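Local coordinates for serine protease inhibitor 4, isoform B (Drosophila melanogaster, PDB 4P0F), which probably inhibits serine-type and cysteine-type endopeptidases, at residues Ile19-Tyr22 / Gly23-Gly27; Leu50-Glu53 / Asn54-Thr58; Tyr103-Arg106 / Gln107-Gln111. All blocks are in the same frame, centred on the assembly; numbering follows the deposited sequence.

Contact 1 (Ile19-Tyr22 / Gly23-Gly27); sequences INVY and GKLSG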
loop_
_atom_site.group_PDB
_atom_site.type_symbol
_atom_site.label_atom_id
_atom_site.label_comp_id
_atom_site.label_asym_id
_atom_site.label_seq_id
_atom_site.Cartn_x
_atom_site.Cartn_y
_atom_site.Cartn_z
ATOM N N ILE A 19 4.835 -0.208 8.935
ATOM C CA ILE A 19 4.315 -0.589 10.233
ATOM C C ILE A 19 3.769 0.638 10.957
ATOM O O ILE A 19 2.826 0.522 11.735
ATOM C CB ILE A 19 5.379 -1.335 11.090
ATOM C CG1 ILE A 19 6.601 -0.469 11.371
ATOM C CG2 ILE A 19 5.806 -2.597 10.368
ATOM C CD1 ILE A 19 7.545 -1.068 12.398
ATOM N N ASN A 20 4.333 1.820 10.688
ATOM C CA ASN A 20 3.785 3.044 11.265
ATOM C C ASN A 20 2.343 3.267 10.803
ATOM O O ASN A 20 1.453 3.533 11.617
ATOM C CB ASN A 20 4.642 4.257 10.893
ATOM C CG ASN A 20 6.008 4.253 11.565
ATOM O OD1 ASN A 20 6.288 3.454 12.461
ATOM N ND2 ASN A 20 6.850 5.194 11.162
ATOM N N VAL A 21 2.120 3.152 9.498
ATOM C CA VAL A 21 0.787 3.351 8.919
ATOM C C VAL A 21 -0.184 2.263 9.397
ATOM O O VAL A 21 -1.321 2.552 9.790
ATOM C CB VAL A 21 0.858 3.370 7.378
ATOM C CG1 VAL A 21 -0.538 3.323 6.767
ATOM C CG2 VAL A 21 1.605 4.620 6.901
ATOM N N TYR A 22 0.285 1.019 9.380
ATOM C CA TYR A 22 -0.516 -0.131 9.812
ATOM C C TYR A 22 -1.006 0.096 11.241
ATOM O O TYR A 22 -2.181 -0.122 11.557
ATOM C CB TYR A 22 0.332 -1.402 9.687
ATOM C CG TYR A 22 -0.303 -2.734 10.042
ATOM C CD1 TYR A 22 -1.554 -3.099 9.562
ATOM C CD2 TYR A 22 0.405 -3.659 10.801
ATOM C CE1 TYR A 22 -2.101 -4.337 9.875
ATOM C CE2 TYR A 22 -0.128 -4.891 11.117
ATOM C CZ TYR A 22 -1.376 -5.230 10.653
ATOM O OH TYR A 22 -1.872 -6.468 10.994
ATOM N N GLY A 23 -0.113 0.571 12.104
ATOM C CA GLY A 23 -0.484 0.850 13.473
ATOM C C GLY A 23 -1.559 1.912 13.602
ATOM O O GLY A 23 -2.490 1.751 14.386
ATOM N N LYS A 24 -1.437 3.002 12.847
ATOM C CA LYS A 24 -2.435 4.064 12.896
ATOM C C LYS A 24 -3.762 3.635 12.259
ATOM O O LYS A 24 -4.820 4.058 12.701
ATOM C CB LYS A 24 -1.914 5.331 12.203
ATOM C CG LYS A 24 -0.668 5.938 12.845
ATOM C CD LYS A 24 -0.802 6.114 14.347
ATOM C CE LYS A 24 0.458 6.757 14.916
ATOM N NZ LYS A 24 0.451 6.803 16.390
ATOM N N LEU A 25 -3.703 2.807 11.219
ATOM C CA LEU A 25 -4.925 2.337 10.566
ATOM C C LEU A 25 -5.667 1.347 11.449
ATOM O O LEU A 25 -6.890 1.380 11.531
ATOM C CB LEU A 25 -4.614 1.681 9.224
ATOM C CG LEU A 25 -4.211 2.598 8.075
ATOM C CD1 LEU A 25 -3.801 1.783 6.856
ATOM C CD2 LEU A 25 -5.349 3.559 7.713
ATOM N N SER A 26 -4.918 0.461 12.096
ATOM C CA SER A 26 -5.510 -0.535 12.983
ATOM C C SER A 26 -6.224 0.144 14.145
ATOM O O SER A 26 -7.284 -0.296 14.580
ATOM C CB SER A 26 -4.438 -1.493 13.504
ATOM O OG SER A 26 -3.900 -2.271 12.442
ATOM N N GLY A 27 -5.635 1.220 14.648
ATOM C CA GLY A 27 -6.268 2.014 15.680
ATOM C C GLY A 27 -7.513 2.715 15.173
ATOM O O GLY A 27 -8.485 2.856 15.907
#
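Y22 and S26, one helical turn apart, meet through both the tyrosine ring and the tyrosine carbonyl. From its CB, which lies 3.2 Å from the amide N of G23, the Y22 side chain sets out with CG trans to its own nitrogen (chi1 -178°), placing CG beside its carbonyl carbon; the ring projects outward from the helix. Its CD1 and CE1 pass beneath S26 OG, which sits over one face of the ring, 3.8 Å from Y22 CE1. At the tip, Y22 OH leaves the helix altogether and hydrogen-bonds to the hydroxyls of S376 and T361, while W374 packs on the ring with its plane inclined. All of this belongs to helix 6-28, the N-terminal helix of the serpin fold, and Y22 joins it to the neighbouring strands 360-366 and 370-377.

Y22 O is gripped twice by S26, from opposite faces of its plane: S26 N donates at 2.8 Å, and S26 OG, standing above the carbonyl plane, donates at 2.9 Å. Replaced by an alanine, S26 would keep the backbone bond, but Y22 O would probably be left with one donor from this residue and the ring face without its hydroxyl cover. On another side of the helix, V21 and L25 lie alongside each other and point the same way, V21 CG1 touching L25 CD1 at 3.6 Å; both also rest on F36. The L25 amide N donates to V21 O at 2.8 Å; two residues earlier in the helix, G23 N donates to I19 O at 3.0 Å.

Contact 2 (Leu50-Glu53 / Asn54-Thr58); sequences LGAE and NETAT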
loop_
_atom_site.group_PDB
_atom_site.type_symbol
_atom_site.label_atom_id
_atom_site.label_comp_id
_atom_site.label_asym_id
_atom_site.label_seq_id
_atom_site.Cartn_x
_atom_site.Cartn_y
_atom_site.Cartn_z
ATOM N N LEU A 50 8.163 16.765 -3.712
ATOM C CA LEU A 50 8.999 17.433 -4.716
ATOM C C LEU A 50 8.578 18.881 -4.942
ATOM O O LEU A 50 9.385 19.710 -5.363
ATOM C CB LEU A 50 8.948 16.705 -6.055
ATOM C CG LEU A 50 9.390 15.247 -6.103
ATOM C CD1 LEU A 50 9.310 14.781 -7.551
ATOM C CD2 LEU A 50 10.789 15.073 -5.534
ATOM N N GLY A 51 7.308 19.169 -4.677
ATOM C CA GLY A 51 6.778 20.510 -4.849
ATOM C C GLY A 51 6.658 21.295 -3.556
ATOM O O GLY A 51 6.166 22.424 -3.562
ATOM N N ALA A 52 7.102 20.698 -2.453
ATOM C CA ALA A 52 6.993 21.308 -1.135
ATOM C C ALA A 52 8.248 22.085 -0.759
ATOM O O ALA A 52 9.329 21.852 -1.303
ATOM C CB ALA A 52 6.699 20.236 -0.083
ATOM N N GLU A 53 8.086 23.015 0.176
ATOM C CA GLU A 53 9.168 23.857 0.640
ATOM C C GLU A 53 9.173 23.913 2.158
ATOM O O GLU A 53 8.206 23.516 2.804
ATOM C CB GLU A 53 9.035 25.268 0.068
ATOM C CG GLU A 53 9.139 25.340 -1.431
ATOM C CD GLU A 53 9.241 26.769 -1.921
ATOM O OE1 GLU A 53 8.365 27.209 -2.685
ATOM O OE2 GLU A 53 10.201 27.458 -1.531
ATOM N N ASN A 54 10.274 24.399 2.718
ATOM C CA ASN A 54 10.332 24.772 4.131
ATOM C C ASN A 54 9.883 23.646 5.065
ATOM O O ASN A 54 10.219 22.487 4.833
ATOM C CB ASN A 54 9.486 26.025 4.355
ATOM C CG ASN A 54 9.837 27.143 3.381
ATOM O OD1 ASN A 54 11.010 27.391 3.107
ATOM N ND2 ASN A 54 8.821 27.811 2.845
ATOM N N GLU A 55 9.124 23.966 6.116
ATOM C CA GLU A 55 8.750 22.939 7.109
ATOM C C GLU A 55 7.822 21.866 6.544
ATOM O O GLU A 55 7.842 20.707 6.995
ATOM C CB GLU A 55 8.095 23.584 8.338
ATOM C CG GLU A 55 7.831 22.572 9.449
ATOM C CD GLU A 55 7.086 23.134 10.642
ATOM O OE1 GLU A 55 6.966 24.372 10.769
ATOM O OE2 GLU A 55 6.609 22.311 11.459
ATOM N N THR A 56 7.008 22.220 5.556
ATOM C CA THR A 56 6.164 21.231 4.910
ATOM C C THR A 56 7.034 20.137 4.299
ATOM O O THR A 56 6.775 18.942 4.486
ATOM C CB THR A 56 5.266 21.890 3.830
ATOM O OG1 THR A 56 4.435 22.880 4.447
ATOM C CG2 THR A 56 4.385 20.858 3.136
ATOM N N ALA A 57 8.075 20.534 3.576
ATOM C CA ALA A 57 8.970 19.566 2.953
ATOM C C ALA A 57 9.707 18.749 4.009
ATOM O O ALA A 57 9.887 17.545 3.856
ATOM C CB ALA A 57 9.964 20.261 2.053
ATOM N N THR A 58 10.163 19.409 5.065
ATOM C CA THR A 58 10.901 18.700 6.098
ATOM C C THR A 58 10.022 17.652 6.784
ATOM O O THR A 58 10.480 16.533 7.039
ATOM C CB THR A 58 11.461 19.669 7.140
ATOM O OG1 THR A 58 12.286 20.651 6.487
ATOM C CG2 THR A 58 12.295 18.940 8.157
#
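A52, in the loop, is met by two side chains of the helix that follows, those of T56 and A57. Leading into that helix, the backbone of N54 has a positive phi, 53°, which turns the chain sharply between the extended residues A52 and E53 and the helical ones that follow; its amide nitrogen ND2 lies 3.8 Å from E53 CB. E55 points away from the loop, and its carboxylate makes a weak hydrogen bond through OE2 to Q59 along the same helix. At T56 the two branches divide the work. The methyl CG2, trans to the backbone N, turns to A52 and meets A52 CB at 4.0 Å, whereas OG1 is hydrogen-bonded to the carboxylate of E300.

The turn is the short connection between two consecutive helices of the serpin fold, 38-49 and 54-64, and it is stitched to the loop beside it by backbone hydrogen bonds from G51 to K303 and from E53 to E300. A57 then reaches the loop with both backbone and side chain. Its amide N donates to E53 O at 3.1 Å, with the donor standing 61° out of the carbonyl plane, while its CB packs on A52 CB at 3.9 Å. One residue on, the helical pattern continues with T58 N donating to N54 O at 3.1 Å.

Contact 3 (Tyr103-Arg106 / Gln107-Gln111); sequences YQLR and QEFDQ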
loop_
_atom_site.group_PDB
_atom_site.type_symbol
_atom_site.label_atom_id
_atom_site.label_comp_id
_atom_site.label_asym_id
_atom_site.label_seq_id
_atom_site.Cartn_x
_atom_site.Cartn_y
_atom_site.Cartn_z
ATOM N N TYR A 103 -3.087 25.958 -15.804
ATOM C CA TYR A 103 -1.953 26.044 -14.889
ATOM C C TYR A 103 -0.776 25.231 -15.417
ATOM O O TYR A 103 -0.952 24.139 -15.944
ATOM C CB TYR A 103 -2.354 25.571 -13.487
ATOM C CG TYR A 103 -3.227 26.578 -12.784
ATOM C CD1 TYR A 103 -4.595 26.593 -12.984
ATOM C CD2 TYR A 103 -2.678 27.550 -11.948
ATOM C CE1 TYR A 103 -5.400 27.531 -12.364
ATOM C CE2 TYR A 103 -3.477 28.474 -11.318
ATOM C CZ TYR A 103 -4.840 28.458 -11.526
ATOM O OH TYR A 103 -5.653 29.384 -10.917
ATOM N N GLN A 104 0.417 25.802 -15.304
ATOM C CA GLN A 104 1.641 25.150 -15.749
ATOM C C GLN A 104 2.453 24.696 -14.544
ATOM O O GLN A 104 2.598 25.435 -13.569
ATOM C CB GLN A 104 2.475 26.098 -16.604
ATOM C CG GLN A 104 1.731 26.653 -17.804
ATOM C CD GLN A 104 2.647 27.376 -18.757
ATOM O OE1 GLN A 104 2.747 28.605 -18.735
ATOM N NE2 GLN A 104 3.332 26.614 -19.600
ATOM N N LEU A 105 2.978 23.483 -14.622
ATOM C CA LEU A 105 3.897 22.986 -13.610
ATOM C C LEU A 105 5.210 23.740 -13.688
ATOM O O LEU A 105 5.607 24.188 -14.758
ATOM C CB LEU A 105 4.157 21.498 -13.803
ATOM C CG LEU A 105 2.954 20.559 -13.752
ATOM C CD1 LEU A 105 3.423 19.126 -13.849
ATOM C CD2 LEU A 105 2.138 20.765 -12.494
ATOM N N ARG A 106 5.890 23.887 -12.555
ATOM C CA ARG A 106 7.247 24.406 -12.573
ATOM C C ARG A 106 8.156 23.381 -13.232
ATOM O O ARG A 106 7.915 22.184 -13.130
ATOM C CB ARG A 106 7.720 24.738 -11.158
ATOM C CG ARG A 106 6.927 25.872 -10.545
ATOM C CD ARG A 106 7.540 26.399 -9.269
ATOM N NE ARG A 106 8.782 27.132 -9.497
ATOM C CZ ARG A 106 9.466 27.761 -8.543
ATOM N NH1 ARG A 106 9.025 27.766 -7.292
ATOM N NH2 ARG A 106 10.591 28.396 -8.842
ATOM N N GLN A 107 9.198 23.857 -13.905
ATOM C CA GLN A 107 10.052 22.980 -14.704
ATOM C C GLN A 107 10.698 21.851 -13.892
ATOM O O GLN A 107 10.661 20.695 -14.310
ATOM C CB GLN A 107 11.141 23.794 -15.406
ATOM C CG GLN A 107 11.977 22.975 -16.380
ATOM C CD GLN A 107 13.069 23.790 -17.049
ATOM O OE1 GLN A 107 12.983 25.016 -17.145
ATOM N NE2 GLN A 107 14.110 23.109 -17.510
ATOM N N GLU A 108 11.282 22.160 -12.738
ATOM C CA GLU A 108 11.985 21.129 -11.973
ATOM C C GLU A 108 11.028 20.049 -11.457
ATOM O O GLU A 108 11.336 18.859 -11.527
ATOM C CB GLU A 108 12.755 21.751 -10.807
ATOM C CG GLU A 108 13.532 20.748 -9.948
ATOM C CD GLU A 108 14.696 20.093 -10.684
ATOM O OE1 GLU A 108 14.957 20.454 -11.852
ATOM O OE2 GLU A 108 15.361 19.219 -10.089
ATOM N N PHE A 109 9.882 20.468 -10.925
ATOM C CA PHE A 109 8.825 19.555 -10.484
ATOM C C PHE A 109 8.418 18.627 -11.628
ATOM O O PHE A 109 8.365 17.401 -11.482
ATOM C CB PHE A 109 7.630 20.381 -9.985
ATOM C CG PHE A 109 6.498 19.578 -9.379
ATOM C CD1 PHE A 109 6.714 18.713 -8.325
ATOM C CD2 PHE A 109 5.200 19.755 -9.830
ATOM C CE1 PHE A 109 5.662 18.019 -7.750
ATOM C CE2 PHE A 109 4.148 19.075 -9.261
ATOM C CZ PHE A 109 4.381 18.192 -8.218
ATOM N N ASP A 110 8.140 19.228 -12.773
ATOM C CA ASP A 110 7.739 18.488 -13.962
ATOM C C ASP A 110 8.822 17.508 -14.394
ATOM O O ASP A 110 8.531 16.354 -14.722
ATOM C CB ASP A 110 7.428 19.455 -15.109
ATOM C CG ASP A 110 6.967 18.742 -16.367
ATOM O OD1 ASP A 110 6.014 17.950 -16.282
ATOM O OD2 ASP A 110 7.572 18.956 -17.432
ATOM N N GLN A 111 10.073 17.968 -14.402
ATOM C CA GLN A 111 11.184 17.134 -14.869
ATOM C C GLN A 111 11.462 15.953 -13.933
ATOM O O GLN A 111 11.720 14.837 -14.391
ATOM C CB GLN A 111 12.446 17.977 -15.024
ATOM C CG GLN A 111 12.429 18.877 -16.247
ATOM C CD GLN A 111 12.705 18.124 -17.534
ATOM O OE1 GLN A 111 11.790 17.612 -18.177
ATOM N NE2 GLN A 111 13.976 18.054 -17.916
#
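Two first torsions bring L105 and F109 together. In L105, CG stands opposite the carbonyl carbon (chi1 -59°), sending the isobutyl group toward the helix; in F109, CG stands opposite the backbone nitrogen (chi1 -175°), which brings the ring round toward the leucine. The pair lies at the N-terminal end of helix 107-115, the serpin helix that connects the parallel strands 91-100 and 120-124, with R106 in the N-cap position.

L105 CD2 approaches the edge of the F109 ring, close to its plane, and is equally near two ring atoms, CD2 and CE2, at 4.2 Å. The two side chains are oblique to each other, a loose apolar meeting and not a stack. Each has further cover on strand 91-100, L105 from V99 and F109 from I97, so that the loop leucine and the buried helix phenylalanine pack against the same strand. The other leucine methyl, CD1, faces the carboxylate of D110 and lies 3.7 Å from its OD1. This is a plain van der Waals approach in which L105 and D110 run at about a right angle.

R106 contributes its backbone here and its charge elsewhere. The chain bends at chi3, and NH1 hydrogen-bonds to the carbonyl oxygen of G302, while the backbone of R106 pairs with that of M304. Its own carbonyl oxygen is turned into the helix and is bordered by D110 CB at 3.4 Å and F109 CB at 3.6 Å. Between these carbons D110 N reaches R106 O at 3.0 Å, in a nearly straight bond with an N-H...O angle of 166°.

Overall arrangement
Along the chain the three local contacts follow one another, neither nested nor crossed, and none closes a long loop. Contact 1 lies within helix 6-28, which Y22 links to strands 360-366 and 370-377. After helix 38-49 comes contact 2, the turn into helix 54-64, and after strand 91-100 contact 3, the entry to helix 107-115. Contact 1 stands apart, its nearest atoms about 13 Å from contact 2 and about 20 Å from contact 3. Contacts 2 and 3 touch: F109 CD1 lies 3.8 Å from L50 CB, and F109 CE1 is near G51 N, joining helix 107-115 to the start of the 50-53 connection. The loop carrying G302 and K303 borders both.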